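PDB 3B55: succinoglycan biosynthesis protein from Bacillus cereus ATCC 14579, which binds a calcium ion and is probably related to the erythromycin esterase-like enzymes, although its own reaction has not been established. Local coordinates for residues K66-M71 with Q382-L387; G106-V111 with H162-R167; R124-G129 with D151-Y156; V337-S342 with I429-Q434. The protein carries 1 engineered substitution. All blocks are in the same frame, centred on the assembly; numbering follows the deposited sequence.

Interaction 1. Residues K66-M71 with Q382-L387; sequences KPLKNM and QFFIDL
M71, modelled as selenomethionine, reaches from its short helix to strand 382-386 and changes partner along its length. CB leaves the helix toward the strand, and chi1 (-82°) sets CG anti to the carbonyl carbon. There CG lies 3.5 Å from OD2 of D386, whose side chain slides past it in the opposite direction. This is a methylene beside a carboxylate; the charge of D386 is met by a salt bridge to R388, which also bonds to M71 O. From CG the chain runs extended, so SE arrives beside the ring of F384. It stands 4.9 Å from the ring centroid and 80° off the normal, at the edge. The tip methyl, M71 CE, comes closer still, 3.5 Å from F384 CE2.

The first torsion of F384 presents the ring: CG occupies the crowded position between backbone N and carbonyl carbon (chi1 63°). Two further side chains gather round its outer end. P67 crosses it at about a right angle, with CB 3.7 Å from F384 CZ, and L68 approaches obliquely, CD1 lying 3.9 Å from F384 CE2. L68 also touches I97 and Y100 of helix 88-104, while F384 leans on K51, L53 and V431. A Met-aromatic contact with aliphatic neighbours thus fastens a short helix to one face of a mixed sheet in an alpha/beta fold, next to its edge strand 51-53.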
# COMPACT_ATOMS: atom_id res chain seq x y z
N LYS A 66 -16.86 8.87 12.79
CA LYS A 66 -16.46 9.96 13.68
C LYS A 66 -15.51 9.55 14.81
O LYS A 66 -14.63 10.31 15.18
CB LYS A 66 -17.70 10.63 14.27
CG LYS A 66 -18.55 11.34 13.23
CD LYS A 66 -18.35 12.84 13.28
CE LYS A 66 -19.36 13.49 14.19
NZ LYS A 66 -20.73 13.32 13.63
N PRO A 67 -15.70 8.34 15.39
CA PRO A 67 -14.81 7.90 16.47
C PRO A 67 -13.35 7.79 16.03
O PRO A 67 -12.44 7.70 16.85
CB PRO A 67 -15.39 6.55 16.86
CG PRO A 67 -16.87 6.74 16.60
CD PRO A 67 -16.86 7.44 15.26
N LEU A 68 -13.14 7.83 14.72
CA LEU A 68 -11.80 7.71 14.16
C LEU A 68 -11.00 9.01 14.32
O LEU A 68 -9.77 8.98 14.41
CB LEU A 68 -11.91 7.34 12.68
CG LEU A 68 -10.80 6.54 12.01
CD1 LEU A 68 -10.43 5.31 12.85
CD2 LEU A 68 -11.29 6.11 10.64
N LYS A 69 -11.70 10.14 14.39
CA LYS A 69 -11.03 11.43 14.54
C LYS A 69 -9.95 11.37 15.62
O LYS A 69 -8.77 11.59 15.35
CB LYS A 69 -12.05 12.53 14.86
CG LYS A 69 -11.47 13.94 14.87
CD LYS A 69 -12.52 14.96 15.31
CE LYS A 69 -12.00 16.39 15.19
NZ LYS A 69 -11.56 16.95 16.50
N ASN A 70 -10.37 11.06 16.85
CA ASN A 70 -9.43 11.00 17.96
C ASN A 70 -8.53 9.77 17.98
O ASN A 70 -7.49 9.79 18.63
CB ASN A 70 -10.16 11.13 19.29
CG ASN A 70 -10.74 12.51 19.50
OD1 ASN A 70 -10.15 13.51 19.09
ND2 ASN A 70 -11.90 12.58 20.15
N MSE A 71 -8.91 8.70 17.30
CA MSE A 71 -8.06 7.52 17.28
C MSE A 71 -6.81 7.82 16.47
O MSE A 71 -5.69 7.52 16.88
CB MSE A 71 -8.79 6.34 16.65
CG MSE A 71 -9.71 5.62 17.60
SE MSE A 71 -10.59 4.18 16.69
CE MSE A 71 -12.23 4.13 17.73
N GLN A 382 -20.29 -5.03 10.72
CA GLN A 382 -19.01 -4.35 10.55
C GLN A 382 -18.78 -3.45 11.77
O GLN A 382 -19.72 -2.89 12.33
CB GLN A 382 -19.00 -3.45 9.31
CG GLN A 382 -19.47 -4.08 8.01
CD GLN A 382 -20.97 -4.10 7.90
OE1 GLN A 382 -21.66 -3.23 8.45
NE2 GLN A 382 -21.48 -5.09 7.19
N PHE A 383 -17.51 -3.30 12.15
CA PHE A 383 -17.17 -2.45 13.28
C PHE A 383 -15.67 -2.26 13.36
O PHE A 383 -14.91 -2.99 12.73
CB PHE A 383 -17.65 -3.08 14.60
CG PHE A 383 -16.97 -4.38 14.93
CD1 PHE A 383 -17.44 -5.58 14.40
CD2 PHE A 383 -15.86 -4.41 15.76
CE1 PHE A 383 -16.81 -6.79 14.70
CE2 PHE A 383 -15.22 -5.61 16.07
CZ PHE A 383 -15.70 -6.81 15.54
N PHE A 384 -15.24 -1.24 14.09
CA PHE A 384 -13.82 -1.03 14.27
C PHE A 384 -13.55 -0.81 15.75
O PHE A 384 -14.48 -0.60 16.53
CB PHE A 384 -13.28 0.12 13.41
CG PHE A 384 -13.86 1.47 13.73
CD1 PHE A 384 -15.15 1.81 13.35
CD2 PHE A 384 -13.06 2.45 14.32
CE1 PHE A 384 -15.64 3.09 13.53
CE2 PHE A 384 -13.54 3.74 14.52
CZ PHE A 384 -14.84 4.06 14.12
N ILE A 385 -12.28 -0.88 16.14
CA ILE A 385 -11.94 -0.73 17.54
C ILE A 385 -10.50 -0.31 17.71
O ILE A 385 -9.64 -0.64 16.89
CB ILE A 385 -12.17 -2.07 18.27
CG1 ILE A 385 -11.71 -1.96 19.73
CG2 ILE A 385 -11.44 -3.19 17.55
CD1 ILE A 385 -12.34 -3.01 20.63
N ASP A 386 -10.23 0.42 18.79
CA ASP A 386 -8.88 0.87 19.08
C ASP A 386 -8.20 -0.20 19.93
O ASP A 386 -8.50 -0.34 21.12
CB ASP A 386 -8.91 2.19 19.86
CG ASP A 386 -7.55 2.88 19.89
OD1 ASP A 386 -6.53 2.17 19.91
OD2 ASP A 386 -7.52 4.13 19.90
N LEU A 387 -7.29 -0.95 19.32
CA LEU A 387 -6.57 -2.01 20.02
C LEU A 387 -5.65 -1.45 21.11
O LEU A 387 -5.31 -2.14 22.07
CB LEU A 387 -5.74 -2.83 19.02
CG LEU A 387 -6.51 -3.46 17.84
CD1 LEU A 387 -5.55 -4.17 16.92
CD2 LEU A 387 -7.57 -4.42 18.36

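Interaction 2. Residues G106-V111 with H162-R167; sequences GFTNLV and HKSKVR
Two backbone hydrogen bonds grip residues 106-111 and 162-167 together, both made by R167. Its N-H reaches T108 O at 2.9 Å, approaching from above the carbonyl plane by 28° rather than along a lone pair. Its carbonyl receives L110 N, also at 2.9 Å, nearly along the C=O axis and with an almost straight N-H...O angle of 171°. Between them N109 faces R167 in a parallel bridge, their CA atoms 4.8 Å apart. V166 CA adds a CA-H...O contact to the same T108 oxygen at 3.3 Å.

Side chains close round this ladder. T108 turns CG2 anti to its carbonyl carbon, which brings the methyl to 2.9 Å from S164 OG, a tight approach without hydrogen bonding. N109 and R167 lie side by side, pointing the same way, the amide and guanidinium planes 69° apart. V166 and L110 meet only loosely, CG1 of the valine 4.5 Å from CB of the leucine, and both rest on I153 of helix 144-158.

Farther out, the folded R167 chain, bent at chi2 and chi3, ends in a salt bridge to D123, while N109 and R167 both touch L298 of helix 278-298. Helices therefore flank the pair on both faces. This is the opening of a parallel strand pair, 109-112 beside edge strand 167-172, joined through intervening helices in the beta-alpha-beta crossover topology of an alpha/beta fold.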
# COMPACT_ATOMS: atom_id res chain seq x y z
N GLY A 106 -7.68 16.25 7.10
CA GLY A 106 -6.64 16.87 6.28
C GLY A 106 -5.68 16.02 5.46
O GLY A 106 -4.63 16.52 5.04
N PHE A 107 -6.00 14.75 5.21
CA PHE A 107 -5.08 13.94 4.42
C PHE A 107 -5.20 14.30 2.94
O PHE A 107 -6.30 14.38 2.39
CB PHE A 107 -5.34 12.44 4.66
CG PHE A 107 -4.83 11.97 5.99
CD1 PHE A 107 -5.55 12.19 7.14
CD2 PHE A 107 -3.58 11.37 6.09
CE1 PHE A 107 -5.04 11.84 8.39
CE2 PHE A 107 -3.06 11.01 7.33
CZ PHE A 107 -3.80 11.24 8.49
N THR A 108 -4.06 14.53 2.31
CA THR A 108 -4.03 14.94 0.91
C THR A 108 -3.28 14.03 -0.05
O THR A 108 -3.12 14.37 -1.23
CB THR A 108 -3.43 16.36 0.78
OG1 THR A 108 -2.16 16.40 1.44
CG2 THR A 108 -4.35 17.41 1.40
N ASN A 109 -2.80 12.89 0.43
CA ASN A 109 -2.08 11.97 -0.45
C ASN A 109 -2.48 10.54 -0.19
O ASN A 109 -2.62 10.12 0.95
CB ASN A 109 -0.57 12.12 -0.26
CG ASN A 109 -0.13 13.55 -0.34
OD1 ASN A 109 0.03 14.21 0.68
ND2 ASN A 109 0.07 14.04 -1.56
N LEU A 110 -2.67 9.80 -1.27
CA LEU A 110 -3.02 8.41 -1.18
C LEU A 110 -1.90 7.64 -1.86
O LEU A 110 -1.71 7.75 -3.08
CB LEU A 110 -4.35 8.12 -1.89
CG LEU A 110 -4.75 6.64 -1.96
CD1 LEU A 110 -4.88 6.06 -0.57
CD2 LEU A 110 -6.07 6.50 -2.70
N VAL A 111 -1.15 6.88 -1.07
CA VAL A 111 -0.07 6.08 -1.59
C VAL A 111 -0.61 4.67 -1.74
O VAL A 111 -0.99 4.02 -0.76
CB VAL A 111 1.16 6.09 -0.66
CG1 VAL A 111 2.23 5.16 -1.21
CG2 VAL A 111 1.72 7.51 -0.55
N HIS A 162 -13.52 22.52 -2.03
CA HIS A 162 -12.46 21.91 -1.24
C HIS A 162 -11.19 22.70 -1.52
O HIS A 162 -10.80 22.86 -2.67
CB HIS A 162 -12.28 20.44 -1.63
CG HIS A 162 -13.54 19.64 -1.53
ND1 HIS A 162 -14.36 19.69 -0.42
CD2 HIS A 162 -14.12 18.78 -2.39
CE1 HIS A 162 -15.39 18.88 -0.60
NE2 HIS A 162 -15.27 18.31 -1.79
N LYS A 163 -10.56 23.22 -0.47
CA LYS A 163 -9.35 24.02 -0.65
C LYS A 163 -8.09 23.18 -0.76
O LYS A 163 -6.98 23.69 -0.58
CB LYS A 163 -9.19 25.01 0.52
CG LYS A 163 -10.42 25.85 0.79
CD LYS A 163 -10.95 26.46 -0.48
CE LYS A 163 -12.31 27.09 -0.26
NZ LYS A 163 -13.02 27.29 -1.54
N SER A 164 -8.24 21.90 -1.07
CA SER A 164 -7.08 21.03 -1.21
C SER A 164 -7.37 19.83 -2.11
O SER A 164 -8.49 19.34 -2.17
CB SER A 164 -6.63 20.54 0.17
OG SER A 164 -5.43 19.81 0.07
N LYS A 165 -6.34 19.38 -2.82
CA LYS A 165 -6.47 18.25 -3.73
C LYS A 165 -5.76 17.00 -3.20
O LYS A 165 -4.78 17.09 -2.46
CB LYS A 165 -5.87 18.58 -5.10
CG LYS A 165 -6.59 19.65 -5.91
CD LYS A 165 -5.89 19.81 -7.25
CE LYS A 165 -6.52 20.85 -8.16
NZ LYS A 165 -7.77 20.39 -8.81
N VAL A 166 -6.27 15.84 -3.60
CA VAL A 166 -5.70 14.56 -3.20
C VAL A 166 -4.82 14.05 -4.33
O VAL A 166 -5.27 13.95 -5.47
CB VAL A 166 -6.81 13.53 -2.94
CG1 VAL A 166 -6.19 12.16 -2.62
CG2 VAL A 166 -7.70 14.01 -1.80
N ARG A 167 -3.56 13.73 -4.01
CA ARG A 167 -2.61 13.23 -5.00
C ARG A 167 -2.52 11.71 -4.89
O ARG A 167 -2.66 11.14 -3.81
CB ARG A 167 -1.21 13.81 -4.76
CG ARG A 167 -1.16 15.32 -4.63
CD ARG A 167 -1.64 16.03 -5.89
NE ARG A 167 -0.90 15.65 -7.10
CZ ARG A 167 0.42 15.71 -7.23
NH1 ARG A 167 1.18 16.14 -6.23
NH2 ARG A 167 0.98 15.35 -8.38

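Interaction 3. Residues R124-G129 with D151-Y156; sequences RYVLTG and DWIRQY
The phenol ring of Y125 and the guanidinium of R154 cross obliquely, their planes 73° apart, so the two groups do not stack. The ring has D151 N at its edge, near its plane, and R154 CD placed obliquely, 3.7 Å from Y125 CZ. At the guanidinium edge, in plane, lies the Y125 hydroxyl; R154 NE gives OH a weak hydrogen bond of 3.4 Å, bent to 133°. The third torsion of R154 folds its end back over its own helix, where NH2 forms a salt bridge of 2.7 Å with D151 OD1, which offers its syn lone pair. D151 thereby steadies the group that Y125 touches.

Helices 116-128 and 144-158, which link the parallel neighbours 109-112 and 167-172 in a beta-alpha-beta crossover, pack closely here. The axes of segments 124-128 and 151-156 approach to 7.7 Å and cross at -37°, with the CA atoms of V126 and R154 just 3.9 Å apart. V126 lies alongside I153, CB to CG2 3.7 Å, on the side turned to V168 and V166. Where the first helix ends, G129, with positive phi, sets its CA 3.8 Å from R154 CD. A water donates to both V126 O and R154 O, tying the two backbones.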
# COMPACT_ATOMS: atom_id res chain seq x y z
N ARG A 124 -2.70 11.68 -12.90
CA ARG A 124 -3.11 12.54 -14.00
C ARG A 124 -4.63 12.45 -14.19
O ARG A 124 -5.28 13.43 -14.53
CB ARG A 124 -2.38 12.11 -15.28
CG ARG A 124 -2.81 12.86 -16.53
CD ARG A 124 -1.87 12.56 -17.69
NE ARG A 124 -2.30 13.18 -18.94
CZ ARG A 124 -3.26 12.70 -19.73
NH1 ARG A 124 -3.89 11.58 -19.39
NH2 ARG A 124 -3.60 13.33 -20.84
N TYR A 125 -5.18 11.26 -13.95
CA TYR A 125 -6.62 11.06 -14.08
C TYR A 125 -7.42 11.79 -13.00
O TYR A 125 -8.46 12.38 -13.29
CB TYR A 125 -6.95 9.57 -14.04
CG TYR A 125 -8.44 9.29 -13.93
CD1 TYR A 125 -9.29 9.47 -15.02
CD2 TYR A 125 -8.99 8.91 -12.71
CE1 TYR A 125 -10.67 9.27 -14.89
CE2 TYR A 125 -10.36 8.70 -12.58
CZ TYR A 125 -11.19 8.89 -13.66
OH TYR A 125 -12.54 8.70 -13.51
N VAL A 126 -6.96 11.75 -11.75
CA VAL A 126 -7.69 12.44 -10.69
C VAL A 126 -7.45 13.94 -10.68
O VAL A 126 -8.15 14.69 -10.02
CB VAL A 126 -7.35 11.87 -9.28
CG1 VAL A 126 -7.77 10.40 -9.19
CG2 VAL A 126 -5.88 12.04 -8.97
N LEU A 127 -6.44 14.38 -11.43
CA LEU A 127 -6.12 15.80 -11.51
C LEU A 127 -6.81 16.46 -12.69
O LEU A 127 -7.31 17.57 -12.58
CB LEU A 127 -4.61 16.02 -11.66
CG LEU A 127 -3.75 16.37 -10.44
CD1 LEU A 127 -4.34 17.58 -9.75
CD2 LEU A 127 -3.66 15.20 -9.49
N THR A 128 -6.81 15.77 -13.83
CA THR A 128 -7.39 16.31 -15.06
C THR A 128 -8.58 15.55 -15.62
O THR A 128 -9.23 16.02 -16.54
CB THR A 128 -6.33 16.37 -16.16
OG1 THR A 128 -5.91 15.04 -16.50
CG2 THR A 128 -5.12 17.16 -15.69
N GLY A 129 -8.87 14.37 -15.07
CA GLY A 129 -9.99 13.59 -15.56
C GLY A 129 -9.67 12.90 -16.88
O GLY A 129 -10.53 12.24 -17.46
N ASP A 151 -12.55 7.58 -9.20
CA ASP A 151 -13.54 8.51 -9.72
C ASP A 151 -13.98 9.46 -8.61
O ASP A 151 -14.18 10.65 -8.86
CB ASP A 151 -14.75 7.77 -10.27
CG ASP A 151 -15.79 8.71 -10.84
OD1 ASP A 151 -15.39 9.70 -11.49
OD2 ASP A 151 -17.00 8.47 -10.64
N TRP A 152 -14.12 8.96 -7.39
CA TRP A 152 -14.51 9.84 -6.29
C TRP A 152 -13.39 10.87 -6.07
O TRP A 152 -13.66 12.05 -5.82
CB TRP A 152 -14.73 9.06 -4.99
CG TRP A 152 -14.82 9.97 -3.82
CD1 TRP A 152 -15.86 10.78 -3.48
CD2 TRP A 152 -13.76 10.29 -2.90
NE1 TRP A 152 -15.52 11.59 -2.43
CE2 TRP A 152 -14.23 11.32 -2.05
CE3 TRP A 152 -12.45 9.82 -2.73
CZ2 TRP A 152 -13.45 11.88 -1.04
CZ3 TRP A 152 -11.67 10.38 -1.71
CH2 TRP A 152 -12.17 11.40 -0.89
N ILE A 153 -12.14 10.44 -6.17
CA ILE A 153 -11.03 11.36 -5.97
C ILE A 153 -11.00 12.41 -7.08
O ILE A 153 -10.68 13.57 -6.83
CB ILE A 153 -9.67 10.64 -5.94
CG1 ILE A 153 -9.64 9.62 -4.80
CG2 ILE A 153 -8.57 11.67 -5.75
CD1 ILE A 153 -8.31 8.88 -4.69
N ARG A 154 -11.31 11.99 -8.30
CA ARG A 154 -11.34 12.91 -9.44
C ARG A 154 -12.41 13.97 -9.18
O ARG A 154 -12.18 15.16 -9.42
CB ARG A 154 -11.70 12.15 -10.72
CG ARG A 154 -11.99 13.05 -11.92
CD ARG A 154 -12.53 12.25 -13.10
NE ARG A 154 -13.88 11.75 -12.87
CZ ARG A 154 -14.96 12.53 -12.77
NH1 ARG A 154 -14.85 13.85 -12.88
NH2 ARG A 154 -16.15 11.99 -12.59
N GLN A 155 -13.56 13.54 -8.68
CA GLN A 155 -14.67 14.44 -8.38
C GLN A 155 -14.31 15.39 -7.24
O GLN A 155 -14.55 16.60 -7.32
CB GLN A 155 -15.92 13.64 -8.01
CG GLN A 155 -16.54 12.91 -9.18
CD GLN A 155 -17.80 12.15 -8.79
OE1 GLN A 155 -17.86 10.92 -8.88
NE2 GLN A 155 -18.82 12.89 -8.35
N TYR A 156 -13.75 14.84 -6.18
CA TYR A 156 -13.35 15.65 -5.03
C TYR A 156 -12.38 16.75 -5.46
O TYR A 156 -12.49 17.88 -4.99
CB TYR A 156 -12.71 14.75 -3.97
CG TYR A 156 -12.25 15.49 -2.74
CD1 TYR A 156 -11.04 16.18 -2.72
CD2 TYR A 156 -13.05 15.53 -1.60
CE1 TYR A 156 -10.63 16.89 -1.59
CE2 TYR A 156 -12.66 16.24 -0.46
CZ TYR A 156 -11.45 16.92 -0.46
OH TYR A 156 -11.07 17.61 0.66
O HOH W 1 -10.26 16.27 -10.76

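Interaction 4. Residues V337-S342 with I429-Q434; sequences VSIGTS and ILVQIQ
Strands 337-342 and 429-433 run parallel, their local axes 4.6 Å apart and 22° from alignment, and five backbone hydrogen bonds alternate in direction between them. They are inner neighbours in a mixed sheet with helices packed on both faces, the layered plan of an alpha/beta fold. The ladder starts with I429 N to S338 O, the longest link at 3.2 Å, which lies in the carbonyl plane. G340 N to I429 O and V431 N to G340 O follow, both 2.9 Å and nearly along the C=O axis. S342 N to V431 O and I433 N to S342 O complete it, so that G340, S342, I429 and V431 use their backbone groups in the regular parallel pattern, with CA-H...O contacts in between.

On the face carrying I339, T341, I429 and V431, the branched side chains lie side by side. I339 and I429 point the same way, with I339 CG1 3.8 Å from I429 CB. I339 and V431 cross obliquely, their CG2 atoms 4.1 Å apart. Helix 88-104 covers part of this face, V90 touching T341 and M93 touching V431.

The other face belongs to L430, S342, Q432 and the bare backbone of G340. L430 CD1 bends over to S342 CB at 3.8 Å, and helix 371-376 packs there through F375 and N372. Back on the first face, T341 holds CG2 4.0 Å from V431 CB, while its OG1, in the crowded position between backbone N and carbonyl carbon, hydrogen-bonds to G81 O and A83 N.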
# COMPACT_ATOMS: atom_id res chain seq x y z
N VAL A 337 0.13 5.77 12.15
CA VAL A 337 -0.97 5.02 12.74
C VAL A 337 -1.28 3.91 11.75
O VAL A 337 -1.38 4.16 10.55
CB VAL A 337 -2.24 5.89 12.95
CG1 VAL A 337 -3.42 4.99 13.27
CG2 VAL A 337 -2.01 6.86 14.09
N SER A 338 -1.41 2.69 12.25
CA SER A 338 -1.67 1.56 11.37
C SER A 338 -3.06 0.96 11.59
O SER A 338 -3.39 0.51 12.68
CB SER A 338 -0.60 0.48 11.59
OG SER A 338 -0.87 -0.68 10.83
N ILE A 339 -3.85 0.97 10.53
CA ILE A 339 -5.20 0.42 10.58
C ILE A 339 -5.25 -0.83 9.72
O ILE A 339 -4.87 -0.80 8.55
CB ILE A 339 -6.24 1.42 10.05
CG1 ILE A 339 -6.25 2.67 10.93
CG2 ILE A 339 -7.61 0.77 10.02
CD1 ILE A 339 -7.15 3.78 10.43
N GLY A 340 -5.72 -1.93 10.29
CA GLY A 340 -5.81 -3.16 9.52
C GLY A 340 -7.25 -3.63 9.44
O GLY A 340 -8.06 -3.28 10.29
N THR A 341 -7.56 -4.41 8.41
CA THR A 341 -8.91 -4.95 8.25
C THR A 341 -8.85 -6.44 8.51
O THR A 341 -7.80 -7.07 8.33
CB THR A 341 -9.48 -4.71 6.83
OG1 THR A 341 -8.48 -4.99 5.84
CG2 THR A 341 -9.96 -3.27 6.69
N SER A 342 -9.97 -7.02 8.95
CA SER A 342 -10.01 -8.44 9.22
C SER A 342 -11.34 -9.02 8.79
O SER A 342 -12.37 -8.33 8.77
CB SER A 342 -9.76 -8.69 10.71
OG SER A 342 -9.42 -10.05 10.94
N ILE A 429 -5.40 0.08 15.12
CA ILE A 429 -6.85 0.05 14.93
C ILE A 429 -7.28 -1.10 14.03
O ILE A 429 -6.70 -1.30 12.96
CB ILE A 429 -7.32 1.38 14.32
CG1 ILE A 429 -6.90 2.53 15.24
CG2 ILE A 429 -8.85 1.37 14.11
CD1 ILE A 429 -7.04 3.91 14.62
N LEU A 430 -8.30 -1.84 14.45
CA LEU A 430 -8.80 -2.95 13.65
C LEU A 430 -10.24 -2.75 13.18
O LEU A 430 -11.12 -2.37 13.96
CB LEU A 430 -8.73 -4.28 14.41
CG LEU A 430 -9.17 -5.44 13.50
CD1 LEU A 430 -7.95 -6.18 12.97
CD2 LEU A 430 -10.07 -6.39 14.26
N VAL A 431 -10.47 -3.02 11.90
CA VAL A 431 -11.79 -2.92 11.31
C VAL A 431 -12.20 -4.32 10.89
O VAL A 431 -11.58 -4.92 10.01
CB VAL A 431 -11.77 -2.00 10.08
CG1 VAL A 431 -13.12 -2.04 9.38
CG2 VAL A 431 -11.42 -0.58 10.52
N GLN A 432 -13.24 -4.85 11.54
CA GLN A 432 -13.72 -6.20 11.24
C GLN A 432 -14.96 -6.17 10.34
O GLN A 432 -15.88 -5.40 10.57
CB GLN A 432 -14.07 -6.93 12.55
CG GLN A 432 -14.62 -8.35 12.37
CD GLN A 432 -13.53 -9.37 12.06
OE1 GLN A 432 -13.82 -10.51 11.69
NE2 GLN A 432 -12.27 -8.98 12.23
N ILE A 433 -14.94 -7.00 9.31
CA ILE A 433 -16.05 -7.12 8.36
C ILE A 433 -16.40 -8.61 8.40
O ILE A 433 -15.66 -9.45 7.89
CB ILE A 433 -15.61 -6.67 6.95
CG1 ILE A 433 -15.04 -5.26 7.03
CG2 ILE A 433 -16.81 -6.67 5.99
CD1 ILE A 433 -14.50 -4.75 5.72
N GLN A 434 -17.53 -8.92 9.01
CA GLN A 434 -17.96 -10.31 9.19
C GLN A 434 -18.26 -11.10 7.92
O GLN A 434 -18.07 -12.32 7.90
CB GLN A 434 -19.13 -10.36 10.17
CG GLN A 434 -18.87 -9.57 11.46
CD GLN A 434 -17.79 -10.21 12.35
OE1 GLN A 434 -16.77 -10.68 11.86
NE2 GLN A 434 -18.03 -10.20 13.66

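In the fold
Interactions 1 and 4 are neighbours in the mixed sheet, their centres about 9 Å apart: strand 382-386 pairs antiparallel with 429-433, F383 O lying 2.8 Å from Q432 N, and F384 packs on V431. Interactions 2 and 3 form a second cluster, centres about 11 Å apart, in which L127 of the helix pair touches K165 and R167. Interaction 2 is about 22 Å from interaction 4, centre to centre, across the same sheet. Strands 77-82 and 301-306 separate the clusters; the calcium ligands H85 and E113 follow strands 77-82 and 109-112. T341 of interaction 4 and L110 of interaction 2 approach H85 and E113 respectively to about 9 Å between side chains; interactions 1 and 3 lie away from the metal.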